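Local atomic coordinates of cytochrome c2 iso-2 (Rhodospirillum centenum, PDB entry 1JDL), a protein that carries electrons on a covalently bound heme, acting as donor to the oxidized bacteriochlorophyll in photosynthesis of purple non-sulfur bacteria. Residues Leu61-Glu66 against Ala77-Phe82. Sequence-based numbering, arbitrary orientation.
With HEM (protoporphyrin IX containing Fe), chain B.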
ATOM      1  N   LEU A  61       0.252  -9.209   7.254  1.00 16.64           N
ATOM      2  CA  LEU A  61      -0.281  -7.931   6.798  1.00 15.97           C
ATOM      3  C   LEU A  61      -1.129  -8.019   5.530  1.00 16.51           C
ATOM      4  O   LEU A  61      -0.670  -8.486   4.485  1.00 17.28           O
ATOM      5  CB  LEU A  61       0.857  -6.925   6.581  1.00 15.64           C
ATOM      6  CG  LEU A  61       0.424  -5.541   6.080  1.00 16.58           C
ATOM      7  CD1 LEU A  61      -0.520  -4.880   7.088  1.00 18.06           C
ATOM      8  CD2 LEU A  61       1.663  -4.683   5.846  1.00 17.39           C
ATOM      9  N   HIS A  62      -2.377  -7.577   5.645  1.00 15.74           N
ATOM     10  CA  HIS A  62      -3.310  -7.538   4.522  1.00 17.23           C
ATOM     11  C   HIS A  62      -3.715  -6.078   4.418  1.00 17.11           C
ATOM     12  O   HIS A  62      -3.835  -5.391   5.440  1.00 17.95           O
ATOM     13  CB  HIS A  62      -4.514  -8.437   4.807  1.00 18.29           C
ATOM     14  CG  HIS A  62      -4.170  -9.892   4.815  1.00 19.80           C
ATOM     15  ND1 HIS A  62      -4.431 -10.727   3.751  1.00 22.20           N
ATOM     16  CD2 HIS A  62      -3.508 -10.641   5.727  1.00 20.91           C
ATOM     17  CE1 HIS A  62      -3.940 -11.929   4.006  1.00 19.22           C
ATOM     18  NE2 HIS A  62      -3.374 -11.902   5.199  1.00 22.73           N
ATOM     19  N   TRP A  63      -3.910  -5.593   3.196  1.00 15.40           N
ATOM     20  CA  TRP A  63      -4.258  -4.193   3.014  1.00 17.27           C
ATOM     21  C   TRP A  63      -5.718  -3.817   3.206  1.00 18.02           C
ATOM     22  O   TRP A  63      -6.428  -3.487   2.248  1.00 19.58           O
ATOM     23  CB  TRP A  63      -3.765  -3.702   1.652  1.00 17.37           C
ATOM     24  CG  TRP A  63      -2.267  -3.652   1.578  1.00 15.08           C
ATOM     25  CD1 TRP A  63      -1.465  -4.347   0.722  1.00 16.10           C
ATOM     26  CD2 TRP A  63      -1.393  -2.893   2.424  1.00 15.38           C
ATOM     27  NE1 TRP A  63      -0.143  -4.070   0.982  1.00 14.68           N
ATOM     28  CE2 TRP A  63      -0.069  -3.180   2.021  1.00 14.65           C
ATOM     29  CE3 TRP A  63      -1.601  -1.999   3.486  1.00 15.71           C
ATOM     30  CZ2 TRP A  63       1.049  -2.605   2.643  1.00 14.71           C
ATOM     31  CZ3 TRP A  63      -0.487  -1.424   4.108  1.00 16.57           C
ATOM     32  CH2 TRP A  63       0.822  -1.733   3.681  1.00 15.69           C
ATOM     33  N   THR A  64      -6.162  -3.875   4.453  1.00 18.64           N
ATOM     34  CA  THR A  64      -7.520  -3.477   4.786  1.00 20.04           C
ATOM     35  C   THR A  64      -7.526  -1.957   4.622  1.00 20.94           C
ATOM     36  O   THR A  64      -6.472  -1.319   4.648  1.00 20.60           O
ATOM     37  CB  THR A  64      -7.858  -3.810   6.242  1.00 21.42           C
ATOM     38  OG1 THR A  64      -6.922  -3.155   7.110  1.00 21.62           O
ATOM     39  CG2 THR A  64      -7.794  -5.310   6.470  1.00 22.30           C
ATOM     40  N   PRO A  65      -8.705  -1.354   4.438  1.00 21.71           N
ATOM     41  CA  PRO A  65      -8.710   0.105   4.284  1.00 22.44           C
ATOM     42  C   PRO A  65      -8.017   0.833   5.437  1.00 22.00           C
ATOM     43  O   PRO A  65      -7.298   1.816   5.218  1.00 21.16           O
ATOM     44  CB  PRO A  65     -10.201   0.438   4.173  1.00 24.20           C
ATOM     45  CG  PRO A  65     -10.882  -0.730   4.851  1.00 26.52           C
ATOM     46  CD  PRO A  65     -10.069  -1.900   4.373  1.00 22.88           C
ATOM     47  N   GLU A  66      -8.222   0.341   6.657  1.00 21.77           N
ATOM     48  CA  GLU A  66      -7.619   0.943   7.847  1.00 23.42           C
ATOM     49  C   GLU A  66      -6.098   0.889   7.798  1.00 22.29           C
ATOM     50  O   GLU A  66      -5.420   1.854   8.159  1.00 21.33           O
ATOM     51  CB  GLU A  66      -8.097   0.230   9.118  1.00 27.06           C
ATOM     52  CG  GLU A  66      -9.570   0.424   9.452  1.00 33.05           C
ATOM     53  CD  GLU A  66     -10.498  -0.103   8.374  1.00 36.41           C
ATOM     54  OE1 GLU A  66     -10.367  -1.290   7.994  1.00 36.26           O
ATOM     55  OE2 GLU A  66     -11.366   0.670   7.910  1.00 40.64           O
ATOM     56  N   ALA A  77       7.743   3.447   8.628  1.00 20.39           N
ATOM     57  CA  ALA A  77       7.350   3.404  10.030  1.00 19.97           C
ATOM     58  C   ALA A  77       6.262   2.371  10.273  1.00 19.49           C
ATOM     59  O   ALA A  77       6.327   1.611  11.237  1.00 20.78           O
ATOM     60  CB  ALA A  77       6.877   4.779  10.485  1.00 21.47           C
ATOM     61  N   PHE A  78       5.267   2.336   9.391  1.00 18.25           N
ATOM     62  CA  PHE A  78       4.169   1.389   9.534  1.00 18.56           C
ATOM     63  C   PHE A  78       4.634  -0.061   9.431  1.00 18.05           C
ATOM     64  O   PHE A  78       4.291  -0.895  10.269  1.00 18.06           O
ATOM     65  CB  PHE A  78       3.100   1.645   8.470  1.00 19.36           C
ATOM     66  CG  PHE A  78       1.931   0.703   8.553  1.00 20.00           C
ATOM     67  CD1 PHE A  78       0.890   0.937   9.448  1.00 21.66           C
ATOM     68  CD2 PHE A  78       1.893  -0.444   7.764  1.00 21.06           C
ATOM     69  CE1 PHE A  78      -0.176   0.040   9.556  1.00 23.84           C
ATOM     70  CE2 PHE A  78       0.833  -1.349   7.862  1.00 20.27           C
ATOM     71  CZ  PHE A  78      -0.202  -1.106   8.760  1.00 23.33           C
ATOM     72  N   LEU A  79       5.406  -0.361   8.393  1.00 16.92           N
ATOM     73  CA  LEU A  79       5.900  -1.712   8.172  1.00 16.81           C
ATOM     74  C   LEU A  79       6.823  -2.213   9.275  1.00 17.46           C
ATOM     75  O   LEU A  79       6.735  -3.369   9.687  1.00 18.58           O
ATOM     76  CB  LEU A  79       6.616  -1.785   6.827  1.00 16.31           C
ATOM     77  CG  LEU A  79       5.726  -1.607   5.597  1.00 17.30           C
ATOM     78  CD1 LEU A  79       6.591  -1.510   4.348  1.00 17.33           C
ATOM     79  CD2 LEU A  79       4.761  -2.777   5.495  1.00 18.31           C
ATOM     80  N   ARG A  80       7.713  -1.350   9.751  1.00 17.35           N
ATOM     81  CA  ARG A  80       8.632  -1.736  10.813  1.00 18.95           C
ATOM     82  C   ARG A  80       7.885  -2.049  12.102  1.00 19.47           C
ATOM     83  O   ARG A  80       8.196  -3.027  12.786  1.00 19.69           O
ATOM     84  CB  ARG A  80       9.658  -0.626  11.047  1.00 21.80           C
ATOM     85  CG  ARG A  80      10.715  -0.566   9.957  1.00 22.75           C
ATOM     86  CD  ARG A  80      11.637   0.636  10.101  1.00 29.48           C
ATOM     87  NE  ARG A  80      12.680   0.623   9.076  1.00 32.29           N
ATOM     88  CZ  ARG A  80      13.370   1.691   8.687  1.00 34.43           C
ATOM     89  NH1 ARG A  80      13.130   2.877   9.232  1.00 35.24           N
ATOM     90  NH2 ARG A  80      14.301   1.574   7.748  1.00 34.22           N
ATOM     91  N   LYS A  81       6.891  -1.230  12.428  1.00 20.04           N
ATOM     92  CA  LYS A  81       6.112  -1.452  13.639  1.00 21.92           C
ATOM     93  C   LYS A  81       5.276  -2.717  13.526  1.00 21.21           C
ATOM     94  O   LYS A  81       5.140  -3.465  14.494  1.00 22.28           O
ATOM     95  CB  LYS A  81       5.198  -0.259  13.922  1.00 22.99           C
ATOM     96  CG  LYS A  81       4.260  -0.484  15.097  1.00 26.72           C
ATOM     97  CD  LYS A  81       3.352   0.708  15.337  1.00 30.37           C
ATOM     98  CE  LYS A  81       2.308   0.382  16.398  1.00 32.80           C
ATOM     99  NZ  LYS A  81       2.939  -0.139  17.645  1.00 33.21           N
ATOM    100  N   PHE A  82       4.713  -2.961  12.344  1.00 20.50           N
ATOM    101  CA  PHE A  82       3.895  -4.152  12.148  1.00 20.87           C
ATOM    102  C   PHE A  82       4.702  -5.424  12.385  1.00 20.29           C
ATOM    103  O   PHE A  82       4.234  -6.351  13.045  1.00 20.75           O
ATOM    104  CB  PHE A  82       3.315  -4.200  10.729  1.00 19.59           C
ATOM    105  CG  PHE A  82       2.378  -5.361  10.508  1.00 21.89           C
ATOM    106  CD1 PHE A  82       1.021  -5.237  10.781  1.00 22.58           C
ATOM    107  CD2 PHE A  82       2.865  -6.593  10.086  1.00 21.60           C
ATOM    108  CE1 PHE A  82       0.160  -6.328  10.641  1.00 23.42           C
ATOM    109  CE2 PHE A  82       2.017  -7.690   9.943  1.00 22.75           C
ATOM    110  CZ  PHE A  82       0.658  -7.555  10.223  1.00 22.59           C
TER
HETATM  111  CHA HEM B 500       3.916  -0.168  -2.666  1.00 13.26           C
HETATM  112  CHB HEM B 500       0.009   2.630  -2.247  1.00 14.12           C
HETATM  113  CHC HEM B 500       2.413   6.261  -4.342  1.00 16.13           C
HETATM  114  CHD HEM B 500       6.076   3.303  -5.233  1.00 14.64           C
HETATM  115  C1A HEM B 500       2.649   0.301  -2.313  1.00 14.19           C
HETATM  116  C2A HEM B 500       1.692  -0.446  -1.531  1.00 12.43           C
HETATM  117  C3A HEM B 500       0.600   0.356  -1.415  1.00 12.16           C
HETATM  118  C4A HEM B 500       0.888   1.574  -2.134  1.00 14.75           C
HETATM  119  CMA HEM B 500      -0.673   0.069  -0.632  1.00 14.35           C
HETATM  120  CAA HEM B 500       1.850  -1.907  -1.088  1.00 13.84           C
HETATM  121  CBA HEM B 500       1.299  -2.781  -2.215  1.00 13.78           C
HETATM  122  CGA HEM B 500       1.493  -4.284  -1.997  1.00 15.40           C
HETATM  123  O1A HEM B 500       1.960  -4.698  -0.917  1.00 15.99           O
HETATM  124  O2A HEM B 500       1.165  -5.058  -2.919  1.00 16.85           O
HETATM  125  C1B HEM B 500       0.327   3.856  -2.813  1.00 14.31           C
HETATM  126  C2B HEM B 500      -0.565   4.987  -2.875  1.00 15.13           C
HETATM  127  C3B HEM B 500       0.211   6.047  -3.253  1.00 17.47           C
HETATM  128  C4B HEM B 500       1.456   5.521  -3.665  1.00 14.93           C
HETATM  129  CMB HEM B 500      -2.060   4.939  -2.592  1.00 15.67           C
HETATM  130  CAB HEM B 500       0.046   7.430  -3.030  1.00 22.68           C
HETATM  131  CBB HEM B 500      -1.053   8.137  -2.256  1.00 19.03           C
HETATM  132  C1C HEM B 500       3.635   5.789  -4.723  1.00 15.27           C
HETATM  133  C2C HEM B 500       4.640   6.561  -5.425  1.00 16.79           C
HETATM  134  C3C HEM B 500       5.717   5.763  -5.513  1.00 17.82           C
HETATM  135  C4C HEM B 500       5.294   4.439  -5.102  1.00 16.12           C
HETATM  136  CMC HEM B 500       4.480   7.982  -5.968  1.00 17.67           C
HETATM  137  CAC HEM B 500       7.068   6.097  -5.754  1.00 24.84           C
HETATM  138  CBC HEM B 500       7.692   7.420  -6.186  1.00 23.76           C
HETATM  139  C1D HEM B 500       5.782   2.075  -4.683  1.00 13.52           C
HETATM  140  C2D HEM B 500       6.692   0.954  -4.687  1.00 13.61           C
HETATM  141  C3D HEM B 500       6.128  -0.009  -3.897  1.00 14.72           C
HETATM  142  C4D HEM B 500       4.850   0.542  -3.436  1.00 13.24           C
HETATM  143  CMD HEM B 500       8.058   0.876  -5.374  1.00 13.82           C
HETATM  144  CAD HEM B 500       6.769  -1.339  -3.489  1.00 14.05           C
HETATM  145  CBD HEM B 500       7.498  -1.088  -2.164  1.00 16.17           C
HETATM  146  CGD HEM B 500       8.312  -2.271  -1.679  1.00 15.36           C
HETATM  147  O1D HEM B 500       8.970  -2.130  -0.625  1.00 15.41           O
HETATM  148  O2D HEM B 500       8.301  -3.337  -2.333  1.00 16.86           O
HETATM  149  NA  HEM B 500       2.159   1.547  -2.665  1.00 13.73           N
HETATM  150  NB  HEM B 500       1.572   4.179  -3.311  1.00 14.47           N
HETATM  151  NC  HEM B 500       4.053   4.488  -4.508  1.00 14.32           N
HETATM  152  ND  HEM B 500       4.649   1.826  -3.927  1.00 13.70           N
HETATM  153 FE   HEM B 500       3.122   3.032  -3.570  1.00 14.03          FE
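With CG anti to the backbone N in both Leu61 and Phe82 (chi1 -176° in the latter), the leucine side chain reaches helix 75-85 and meets the phenyl ring. Leu61 CB lies over one face of that ring, 3.9 Å from the Phe82 centroid and 22° off the normal, which meets the geometry of a CH-pi contact. Leu61 CD1 wedges between Phe82 and the edge of Phe78, in the plane of the latter ring and 3.9 Å from Phe78 CE2, while Leu61 CD2 touches Leu79 CD2 at 3.7 Å, the two leucine side chains crossing at about a right angle. Trp63 adds its six-membered ring, CZ3 lying 4.0 Å from Phe78 CE2. Trp63 NE1 donates in the ring plane to heme propionate oxygen O1A (2.9 Å, 159° at the hydrogen), and heme methyl CMA sits over one face. A phenylalanine in place of Trp63 would probably leave propionate O1A without this N-H donor and thin the packing between heme and Phe78. Tyr71 also meets the indole, and helix 51-58 touches Leu61 and Leu79 through Ala56. The side chains thus meet helix 75-85 through apolar groups while Trp63 turns its N-H to the heme, consistent with a hydrogen bond that would stabilise the propionate within the cytochrome c pocket.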